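PDB 4GYI: Rio2 kinase from Chaetomium thermophilum, which probably acts as an atypical magnesium-dependent serine/threonine kinase, with an ATPase-dependent role on the maturing pre-40S ribosomal subunit. Local coordinates for residues N29-P34 against N146-S151; G62-M67 against D73-T78; L196-V201 against K282-R287. All blocks are in the same frame, centred on the assembly; numbering follows the deposited sequence.

Contact 1: N29-P34 against N146-S151; sequences NHEIVP and NRSTGS
The N-terminal end of helix 149-172, the RIO counterpart of helix C in protein kinases, receives the carboxylate of Glu31, which reaches over from the loop ahead of strand 33-34 in the N-terminal winged-helix domain. Ser148 sits at the N-cap position, and Thr149 and Gly150 begin the first turn. With CG anti to the backbone N (chi1 171°) and a bend at chi2, the Glu31 chain carries its carboxylate up to this turn and crosses the Thr149 side chain at about a right angle. The two carboxylate oxygens then divide the work. OE1 accepts a hydrogen bond from Gly150 N at 3.1 Å, a contact made from above the carboxylate plane, 36° out of it. The same OE1 lies 3.1 Å from Ser148 OG, though that hydroxyl's proton has another acceptor within reach, and Ser148 OG also shares a hydrogen bond with Ser151 OG at 3.1 Å. OE2 lies 3.2 Å from Thr149 CB and takes a bond of 2.9 Å from a water whose own oxygen accepts from Thr149 N, also at 2.9 Å. Room for OE1 depends on Gly150, since a CB there would clash with it. Arg76, from strand 75-77, packs against both Glu31 and Thr149, while Arg147 turns to a salt bridge with Glu338. With an alanine here in place of Glu31, Gly150 N would probably lose its acceptor and the bridging water its carboxylate, leaving this helix end without its negative mate. A carboxylate meeting the amide groups of a first helical turn, directly and through water, probably sits in a favourable field, which would be expected to help keep it ionised.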
loop_
_atom_site.group_PDB
_atom_site.type_symbol
_atom_site.label_atom_id
_atom_site.label_comp_id
_atom_site.label_asym_id
_atom_site.label_seq_id
_atom_site.Cartn_x
_atom_site.Cartn_y
_atom_site.Cartn_z
ATOM N N ASN A 29 -4.656 -10.560 -20.675
ATOM C CA ASN A 29 -3.862 -11.696 -21.138
ATOM C C ASN A 29 -2.458 -11.281 -21.569
ATOM O O ASN A 29 -1.473 -11.668 -20.941
ATOM C CB ASN A 29 -4.578 -12.453 -22.259
ATOM N N HIS A 30 -2.365 -10.483 -22.628
ATOM C CA HIS A 30 -1.063 -10.061 -23.143
ATOM C C HIS A 30 -0.761 -8.596 -22.843
ATOM O O HIS A 30 -1.671 -7.793 -22.661
ATOM C CB HIS A 30 -0.960 -10.337 -24.647
ATOM C CG HIS A 30 -0.782 -11.788 -24.982
ATOM N ND1 HIS A 30 -1.007 -12.798 -24.069
ATOM C CD2 HIS A 30 -0.389 -12.398 -26.125
ATOM C CE1 HIS A 30 -0.769 -13.966 -24.638
ATOM N NE2 HIS A 30 -0.391 -13.752 -25.885
ATOM N N GLU A 31 0.522 -8.253 -22.813
ATOM C CA GLU A 31 0.959 -6.902 -22.455
ATOM C C GLU A 31 0.714 -5.841 -23.538
ATOM O O GLU A 31 0.376 -4.693 -23.233
ATOM C CB GLU A 31 2.438 -6.918 -22.069
ATOM C CG GLU A 31 3.042 -5.537 -21.891
ATOM C CD GLU A 31 3.752 -5.392 -20.565
ATOM O OE1 GLU A 31 3.615 -6.305 -19.725
ATOM O OE2 GLU A 31 4.444 -4.369 -20.369
ATOM N N ILE A 32 0.912 -6.217 -24.797
ATOM C CA ILE A 32 0.607 -5.328 -25.905
ATOM C C ILE A 32 -0.797 -5.645 -26.362
ATOM O O ILE A 32 -1.136 -6.809 -26.579
ATOM C CB ILE A 32 1.574 -5.511 -27.085
ATOM C CG1 ILE A 32 3.002 -5.164 -26.668
ATOM C CG2 ILE A 32 1.147 -4.651 -28.277
ATOM C CD1 ILE A 32 4.054 -5.650 -27.656
ATOM N N VAL A 33 -1.620 -4.610 -26.487
ATOM C CA VAL A 33 -2.981 -4.792 -26.945
ATOM C C VAL A 33 -3.107 -4.201 -28.334
ATOM O O VAL A 33 -3.025 -2.981 -28.489
ATOM C CB VAL A 33 -3.988 -4.107 -26.018
ATOM C CG1 VAL A 33 -5.397 -4.507 -26.416
ATOM C CG2 VAL A 33 -3.732 -4.500 -24.597
ATOM N N PRO A 34 -3.280 -5.066 -29.351
ATOM C CA PRO A 34 -3.387 -4.590 -30.737
ATOM C C PRO A 34 -4.498 -3.562 -30.921
ATOM O O PRO A 34 -5.560 -3.670 -30.306
ATOM C CB PRO A 34 -3.675 -5.865 -31.546
ATOM C CG PRO A 34 -3.866 -6.966 -30.540
ATOM C CD PRO A 34 -3.210 -6.534 -29.271
ATOM N N ASN A 146 13.639 -6.748 -14.662
ATOM C CA ASN A 146 13.583 -8.209 -14.615
ATOM C C ASN A 146 12.134 -8.684 -14.700
ATOM O O ASN A 146 11.869 -9.878 -14.738
ATOM C CB ASN A 146 14.264 -8.791 -13.378
ATOM C CG ASN A 146 13.596 -8.361 -12.086
ATOM O OD1 ASN A 146 12.607 -7.627 -12.094
ATOM N ND2 ASN A 146 14.135 -8.812 -10.971
ATOM N N ARG A 147 11.209 -7.728 -14.699
ATOM C CA ARG A 147 9.794 -8.015 -14.905
ATOM C C ARG A 147 9.211 -7.026 -15.895
ATOM O O ARG A 147 9.692 -5.906 -16.005
ATOM C CB ARG A 147 9.026 -7.929 -13.579
ATOM C CG ARG A 147 9.417 -9.006 -12.605
ATOM C CD ARG A 147 8.722 -8.820 -11.307
ATOM N NE ARG A 147 9.544 -9.200 -10.167
ATOM C CZ ARG A 147 9.208 -10.142 -9.308
ATOM N NH1 ARG A 147 8.087 -10.826 -9.501
ATOM N NH2 ARG A 147 9.976 -10.405 -8.265
ATOM N N SER A 148 8.158 -7.431 -16.595
ATOM C CA SER A 148 7.465 -6.516 -17.487
ATOM C C SER A 148 6.633 -5.536 -16.684
ATOM O O SER A 148 6.410 -5.715 -15.476
ATOM C CB SER A 148 6.525 -7.275 -18.408
ATOM O OG SER A 148 5.405 -7.713 -17.667
ATOM N N THR A 149 6.173 -4.505 -17.375
ATOM C CA THR A 149 5.330 -3.465 -16.796
ATOM C C THR A 149 4.049 -4.053 -16.206
ATOM O O THR A 149 3.644 -3.706 -15.087
ATOM C CB THR A 149 4.981 -2.401 -17.870
ATOM O OG1 THR A 149 6.157 -1.644 -18.176
ATOM C CG2 THR A 149 3.919 -1.453 -17.377
ATOM N N GLY A 150 3.433 -4.962 -16.956
ATOM C CA GLY A 150 2.222 -5.627 -16.517
ATOM C C GLY A 150 2.468 -6.448 -15.263
ATOM O O GLY A 150 1.605 -6.532 -14.402
ATOM N N SER A 151 3.643 -7.052 -15.139
ATOM C CA SER A 151 3.933 -7.832 -13.933
ATOM C C SER A 151 4.047 -6.940 -12.701
ATOM O O SER A 151 3.491 -7.267 -11.653
ATOM C CB SER A 151 5.190 -8.693 -14.084
ATOM O OG SER A 151 5.075 -9.574 -15.185
HETATM O O HOH W 1 7.345 -4.567 -20.054
#

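Contact 2: G62-M67 against D73-T78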
loop_
_atom_site.group_PDB
_atom_site.type_symbol
_atom_site.label_atom_id
_atom_site.label_comp_id
_atom_site.label_asym_id
_atom_site.label_seq_id
_atom_site.Cartn_x
_atom_site.Cartn_y
_atom_site.Cartn_z
ATOM N N GLY A 62 0.499 10.209 -22.227
ATOM C CA GLY A 62 1.349 9.220 -21.585
ATOM C C GLY A 62 0.604 8.248 -20.691
ATOM O O GLY A 62 1.149 7.754 -19.715
ATOM N N LEU A 63 -0.651 7.981 -21.028
ATOM C CA LEU A 63 -1.478 7.057 -20.265
ATOM C C LEU A 63 -1.412 5.663 -20.889
ATOM O O LEU A 63 -1.675 4.657 -20.229
ATOM C CB LEU A 63 -2.920 7.574 -20.208
ATOM C CG LEU A 63 -2.969 8.960 -19.564
ATOM C CD1 LEU A 63 -4.381 9.544 -19.523
ATOM C CD2 LEU A 63 -2.371 8.904 -18.161
ATOM N N ILE A 64 -1.079 5.636 -22.176
ATOM C CA ILE A 64 -0.758 4.417 -22.902
ATOM C C ILE A 64 0.470 4.683 -23.756
ATOM O O ILE A 64 0.842 5.835 -23.969
ATOM C CB ILE A 64 -1.890 3.979 -23.837
ATOM C CG1 ILE A 64 -2.148 5.069 -24.883
ATOM C CG2 ILE A 64 -3.142 3.665 -23.050
ATOM C CD1 ILE A 64 -3.237 4.745 -25.881
ATOM N N ALA A 65 1.093 3.624 -24.256
ATOM C CA ALA A 65 2.306 3.778 -25.041
ATOM C C ALA A 65 2.350 2.792 -26.212
ATOM O O ALA A 65 2.099 1.602 -26.039
ATOM C CB ALA A 65 3.519 3.614 -24.158
ATOM N N ARG A 66 2.660 3.300 -27.402
ATOM C CA ARG A 66 2.724 2.470 -28.602
ATOM C C ARG A 66 3.838 1.440 -28.530
ATOM O O ARG A 66 4.958 1.750 -28.133
ATOM C CB ARG A 66 2.892 3.334 -29.857
ATOM C CG ARG A 66 3.588 2.623 -31.015
ATOM C CD ARG A 66 3.364 3.323 -32.354
ATOM N NE ARG A 66 2.062 3.002 -32.939
ATOM C CZ ARG A 66 1.810 1.896 -33.632
ATOM N NH1 ARG A 66 2.770 1.001 -33.821
ATOM N NH2 ARG A 66 0.598 1.682 -34.133
ATOM N N MET A 67 3.517 0.206 -28.897
ATOM C CA MET A 67 4.519 -0.852 -28.997
ATOM C C MET A 67 4.450 -1.536 -30.366
ATOM O O MET A 67 3.428 -2.131 -30.720
ATOM C CB MET A 67 4.313 -1.897 -27.898
ATOM C CG MET A 67 4.356 -1.358 -26.481
ATOM S SD MET A 67 5.949 -1.599 -25.683
ATOM C CE MET A 67 6.787 -0.076 -26.125
ATOM N N ASP A 73 1.395 -5.258 -32.862
ATOM C CA ASP A 73 1.516 -3.816 -33.024
ATOM C C ASP A 73 0.299 -3.150 -32.390
ATOM O O ASP A 73 -0.806 -3.191 -32.938
ATOM C CB ASP A 73 1.615 -3.458 -34.511
ATOM C CG ASP A 73 2.132 -2.050 -34.745
ATOM O OD1 ASP A 73 2.837 -1.512 -33.864
ATOM O OD2 ASP A 73 1.843 -1.484 -35.819
ATOM N N GLY A 74 0.504 -2.545 -31.225
ATOM C CA GLY A 74 -0.585 -1.941 -30.487
ATOM C C GLY A 74 -0.097 -1.010 -29.403
ATOM O O GLY A 74 0.914 -0.331 -29.552
ATOM N N TYR A 75 -0.819 -0.973 -28.295
ATOM C CA TYR A 75 -0.456 -0.093 -27.192
ATOM C C TYR A 75 -0.466 -0.846 -25.865
ATOM O O TYR A 75 -1.164 -1.848 -25.699
ATOM C CB TYR A 75 -1.422 1.094 -27.117
ATOM C CG TYR A 75 -1.412 1.970 -28.348
ATOM C CD1 TYR A 75 -0.693 3.158 -28.368
ATOM C CD2 TYR A 75 -2.122 1.611 -29.488
ATOM C CE1 TYR A 75 -0.683 3.961 -29.483
ATOM C CE2 TYR A 75 -2.114 2.410 -30.607
ATOM C CZ TYR A 75 -1.394 3.583 -30.599
ATOM O OH TYR A 75 -1.386 4.382 -31.712
ATOM N N ARG A 76 0.319 -0.363 -24.916
ATOM C CA ARG A 76 0.220 -0.875 -23.563
ATOM C C ARG A 76 -0.172 0.244 -22.627
ATOM O O ARG A 76 0.080 1.419 -22.896
ATOM C CB ARG A 76 1.545 -1.479 -23.098
ATOM C CG ARG A 76 2.670 -0.479 -23.015
ATOM C CD ARG A 76 3.931 -1.101 -22.433
ATOM N NE ARG A 76 5.014 -0.126 -22.360
ATOM C CZ ARG A 76 5.164 0.740 -21.366
ATOM N NH1 ARG A 76 4.299 0.747 -20.360
ATOM N NH2 ARG A 76 6.166 1.600 -21.382
ATOM N N LEU A 77 -0.779 -0.140 -21.518
ATOM C CA LEU A 77 -1.056 0.778 -20.437
ATOM C C LEU A 77 0.268 1.190 -19.782
ATOM O O LEU A 77 1.166 0.361 -19.626
ATOM C CB LEU A 77 -1.939 0.049 -19.437
ATOM C CG LEU A 77 -2.704 0.794 -18.362
ATOM C CD1 LEU A 77 -3.696 1.740 -19.004
ATOM C CD2 LEU A 77 -3.409 -0.247 -17.498
ATOM N N THR A 78 0.413 2.464 -19.421
ATOM C CA THR A 78 1.569 2.861 -18.624
ATOM C C THR A 78 1.174 2.918 -17.156
ATOM O O THR A 78 0.001 2.759 -16.811
ATOM C CB THR A 78 2.130 4.232 -19.019
ATOM O OG1 THR A 78 1.140 5.242 -18.774
ATOM C CG2 THR A 78 2.554 4.240 -20.475
#
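Main-chain hydrogen bonds between strands 64-67 and 75-77 set the antiparallel register. Ala65 and Arg76 form a hydrogen-bonded pair, with Ala65 N to Arg76 O at 2.8 Å, and Met67 and Gly74 form the next such pair. Past the strands the pairing goes on: Thr78 N donates to Leu63 O, and Thr78 OG1 donates to Gly62 O at 2.7 Å while also capping Gly81 N of helix 79-92.

Apolar contacts mark one face at the non-hydrogen-bonded pairs. Ile64 CD1 touches Tyr75 CD1 at 3.9 Å, and Tyr75 CE1 lies 3.6 Å from Arg66 CB. Tyr75 CG is anti to its carbonyl carbon (chi1 -62°), which brings the CD1-CE1 side of the ring against Arg66, the two side chains crossing at a slant. Ile64 and Leu77 turn inward to Leu20 of helix 14-26.

On the opposite face, Ala65 CB lies over one face of the Arg76 guanidinium, while Met67 SD meets its edge, in plane, 3.8 Å from Arg76 NE.

One charged pair sits at the turn end of the hairpin: Arg66 NH1 and Asp73 OD1 form a salt bridge, with the two flat groups turned 66° apart. The hydrogen bond within it is weak at 128°, and its length is doubtful because Asp73 is poorly ordered.

With the Val33 backbone hydrogen-bonded to that of Tyr75 and helix 51-60 packed beneath, this hairpin is the wing of a winged-helix domain.

Contact 3: L196-V201 against K282-R287. With ADP (adenosine-5'-diphosphate), chain B.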
loop_
_atom_site.group_PDB
_atom_site.type_symbol
_atom_site.label_atom_id
_atom_site.label_comp_id
_atom_site.label_asym_id
_atom_site.label_seq_id
_atom_site.Cartn_x
_atom_site.Cartn_y
_atom_site.Cartn_z
ATOM N N LEU A 196 2.175 11.477 13.769
ATOM C CA LEU A 196 3.382 11.534 12.966
ATOM C C LEU A 196 4.257 10.318 13.291
ATOM O O LEU A 196 4.164 9.766 14.389
ATOM C CB LEU A 196 4.127 12.818 13.303
ATOM C CG LEU A 196 3.237 14.061 13.288
ATOM C CD1 LEU A 196 4.046 15.302 13.669
ATOM C CD2 LEU A 196 2.592 14.238 11.931
ATOM N N PRO A 197 5.104 9.900 12.342
ATOM C CA PRO A 197 5.973 8.737 12.560
ATOM C C PRO A 197 6.774 8.885 13.859
ATOM O O PRO A 197 7.233 9.979 14.168
ATOM C CB PRO A 197 6.936 8.787 11.367
ATOM C CG PRO A 197 6.216 9.538 10.309
ATOM C CD PRO A 197 5.292 10.503 11.006
ATOM N N MET A 198 6.917 7.798 14.604
ATOM C CA MET A 198 7.712 7.791 15.835
ATOM C C MET A 198 9.162 8.271 15.613
ATOM O O MET A 198 9.771 8.865 16.495
ATOM C CB MET A 198 7.697 6.382 16.454
ATOM C CG MET A 198 8.410 6.279 17.789
ATOM S SD MET A 198 8.114 4.655 18.538
ATOM C CE MET A 198 8.715 3.546 17.248
ATOM N N ARG A 199 9.697 8.018 14.423
ATOM C CA ARG A 199 11.046 8.444 14.068
ATOM C C ARG A 199 11.298 9.907 14.437
ATOM O O ARG A 199 12.391 10.261 14.873
ATOM C CB ARG A 199 11.269 8.253 12.560
ATOM C CG ARG A 199 12.661 8.632 12.069
ATOM C CD ARG A 199 12.606 9.636 10.918
ATOM N NE ARG A 199 12.381 11.011 11.368
ATOM C CZ ARG A 199 13.351 11.852 11.723
ATOM N NH1 ARG A 199 14.619 11.461 11.686
ATOM N NH2 ARG A 199 13.057 13.083 12.124
ATOM N N GLN A 200 10.280 10.750 14.289
ATOM C CA GLN A 200 10.473 12.182 14.496
ATOM C C GLN A 200 9.903 12.710 15.804
ATOM O O GLN A 200 9.879 13.928 16.024
ATOM C CB GLN A 200 9.931 12.984 13.305
ATOM C CG GLN A 200 8.522 12.649 12.922
ATOM C CD GLN A 200 8.048 13.418 11.692
ATOM O OE1 GLN A 200 8.096 12.915 10.565
ATOM N NE2 GLN A 200 7.573 14.640 11.910
ATOM N N VAL A 201 9.453 11.803 16.670
ATOM C CA VAL A 201 8.900 12.210 17.963
ATOM C C VAL A 201 9.951 13.028 18.706
ATOM O O VAL A 201 11.107 12.608 18.826
ATOM C CB VAL A 201 8.393 11.000 18.803
ATOM C CG1 VAL A 201 9.556 10.171 19.339
ATOM C CG2 VAL A 201 7.482 11.476 19.931
ATOM N N LYS A 282 13.685 -2.598 19.981
ATOM C CA LYS A 282 14.754 -2.474 20.974
ATOM C C LYS A 282 15.883 -1.581 20.460
ATOM O O LYS A 282 16.333 -0.681 21.165
ATOM C CB LYS A 282 15.327 -3.846 21.359
ATOM C CG LYS A 282 14.358 -4.718 22.133
ATOM C CD LYS A 282 15.035 -6.030 22.569
ATOM C CE LYS A 282 14.029 -6.975 23.216
ATOM N NZ LYS A 282 14.587 -8.281 23.677
ATOM N N ARG A 283 16.343 -1.836 19.235
ATOM C CA ARG A 283 17.390 -1.005 18.631
ATOM C C ARG A 283 17.016 0.476 18.684
ATOM O O ARG A 283 17.783 1.293 19.184
ATOM C CB ARG A 283 17.646 -1.400 17.181
ATOM C CG ARG A 283 18.783 -2.379 16.958
ATOM C CD ARG A 283 19.100 -2.453 15.468
ATOM N NE ARG A 283 19.232 -1.113 14.899
ATOM C CZ ARG A 283 20.380 -0.578 14.495
ATOM N NH1 ARG A 283 21.505 -1.276 14.570
ATOM N NH2 ARG A 283 20.402 0.653 14.001
ATOM N N PHE A 284 15.829 0.809 18.177
ATOM C CA PHE A 284 15.378 2.191 18.166
ATOM C C PHE A 284 15.367 2.802 19.571
ATOM O O PHE A 284 15.923 3.878 19.794
ATOM C CB PHE A 284 13.999 2.328 17.517
ATOM C CG PHE A 284 13.467 3.727 17.560
ATOM C CD1 PHE A 284 13.956 4.690 16.689
ATOM C CD2 PHE A 284 12.510 4.092 18.501
ATOM C CE1 PHE A 284 13.478 5.993 16.727
ATOM C CE2 PHE A 284 12.036 5.384 18.566
ATOM C CZ PHE A 284 12.508 6.340 17.664
ATOM N N PHE A 285 14.769 2.094 20.519
ATOM C CA PHE A 285 14.724 2.565 21.895
ATOM C C PHE A 285 16.092 2.683 22.533
ATOM O O PHE A 285 16.276 3.435 23.478
ATOM C CB PHE A 285 13.799 1.701 22.741
ATOM C CG PHE A 285 12.372 2.125 22.647
ATOM C CD1 PHE A 285 11.743 2.726 23.713
ATOM C CD2 PHE A 285 11.678 1.985 21.455
ATOM C CE1 PHE A 285 10.427 3.145 23.606
ATOM C CE2 PHE A 285 10.368 2.396 21.349
ATOM C CZ PHE A 285 9.743 2.978 22.421
ATOM N N GLU A 286 17.061 1.962 21.996
ATOM C CA GLU A 286 18.388 2.018 22.568
ATOM C C GLU A 286 19.112 3.244 22.026
ATOM O O GLU A 286 19.701 4.006 22.792
ATOM C CB GLU A 286 19.156 0.731 22.277
ATOM C CG GLU A 286 20.314 0.471 23.213
ATOM C CD GLU A 286 21.519 1.336 22.911
ATOM O OE1 GLU A 286 21.667 1.755 21.740
ATOM O OE2 GLU A 286 22.317 1.599 23.843
ATOM N N ARG A 287 19.059 3.452 20.712
ATOM C CA ARG A 287 19.767 4.587 20.120
ATOM C C ARG A 287 19.072 5.942 20.322
ATOM O O ARG A 287 19.742 6.962 20.495
ATOM C CB ARG A 287 20.125 4.342 18.644
ATOM C CG ARG A 287 19.011 3.757 17.803
ATOM C CD ARG A 287 19.450 3.514 16.354
ATOM N NE ARG A 287 18.432 2.800 15.574
ATOM C CZ ARG A 287 17.446 3.383 14.890
ATOM N NH1 ARG A 287 17.325 4.704 14.878
ATOM N NH2 ARG A 287 16.577 2.643 14.215
HETATM P PB ADP B . 5.396 2.904 2.570
HETATM O O1B ADP B . 5.876 3.558 1.297
HETATM O O2B ADP B . 6.359 2.805 3.728
HETATM O O3B ADP B . 4.735 1.518 2.140
HETATM P PA ADP B . 3.438 3.742 4.521
HETATM O O1A ADP B . 4.465 3.241 5.500
HETATM O O2A ADP B . 2.060 3.094 4.538
HETATM O O3A ADP B . 4.051 3.700 3.030
HETATM O "O5'" ADP B . 3.343 5.327 4.707
HETATM C "C5'" ADP B . 4.525 6.127 4.565
HETATM C "C4'" ADP B . 4.399 7.388 5.418
HETATM O "O4'" ADP B . 3.199 8.105 5.077
HETATM C "C3'" ADP B . 4.280 7.128 6.919
HETATM O "O3'" ADP B . 5.542 6.997 7.582
HETATM C "C2'" ADP B . 3.507 8.331 7.416
HETATM O "O2'" ADP B . 4.364 9.477 7.478
HETATM C "C1'" ADP B . 2.585 8.630 6.261
HETATM N N9 ADP B . 1.271 7.965 6.360
HETATM C C8 ADP B . 0.908 6.846 5.705
HETATM N N7 ADP B . -0.385 6.517 5.967
HETATM C C5 ADP B . -0.851 7.471 6.800
HETATM C C6 ADP B . -2.134 7.756 7.466
HETATM N N6 ADP B . -3.189 6.936 7.282
HETATM N N1 ADP B . -2.208 8.851 8.248
HETATM C C2 ADP B . -1.163 9.689 8.430
HETATM N N3 ADP B . 0.030 9.497 7.853
HETATM C C4 ADP B . 0.238 8.421 7.051
#
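Met198, in the short 3-10 turn after strand 196-197, reaches across to Phe284 of helix 270-289, meeting it at a slant. Its CB points toward the helix but stays 4.9 Å from Phe284 CE2, so touching begins at CG. CG, placed anti to the backbone N (chi1 -176°), reaches Phe284 CE2 at 3.8 Å. SD comes next, 4.0 Å from the same CE2 and 5.0 Å from the ring centroid, an oblique Met-aromatic contact with the sulfur 53° off the ring normal. SD also serves a second ring, at 4.3 Å from Phe285 CE2, again obliquely. At chi3 (57°) the chain bends, which brings the methyl CE back onto Phe284, 4.0 Å from both CD2 and CE2.

The backbone of the turn joins in more loosely: Arg199 CA lies 4.4 Å from Phe284 CE1. Leu214 of helix 207-223 and Ile236 and Ile238 of strand 236-242 pack around the methionine, and Phe285 is met edge-to-face by Tyr211 and Phe289.

Just ahead of Met198, Pro197 belongs to the ADP pocket, with CG 3.4 Å from O2' of the nucleotide ribose. The segment therefore has ligand at one residue and hydrophobic core at the next. No hydrogen bond crosses between the two segments: thioether, methyl and aromatic groups meet mainly by van der Waals and sulfur-aromatic contact, and just beyond, Arg288 NH2 of the same helix is hydrogen-bonded to Val201 O.

In the fold
From the N terminus, the chain leaves its first helix and passes through 29-34, then makes the hairpin of contact 2, a short local loop closed by 73-78. Only after strands of the kinase domain does it return at 146-151 to close contact 1, joining the winged-helix domain to the start of helix 149-172, so contact 2 lies wholly within that larger loop. The two also touch: Val33 of contact 1 is probably hydrogen-bonded to Tyr75 of contact 2. Contact 3 follows in series, tying the ADP-side segment 196-201 to helix 270-289 within the kinase domain, its centre about 41 Å from that of contact 1 and on the opposite side of the chain's centre.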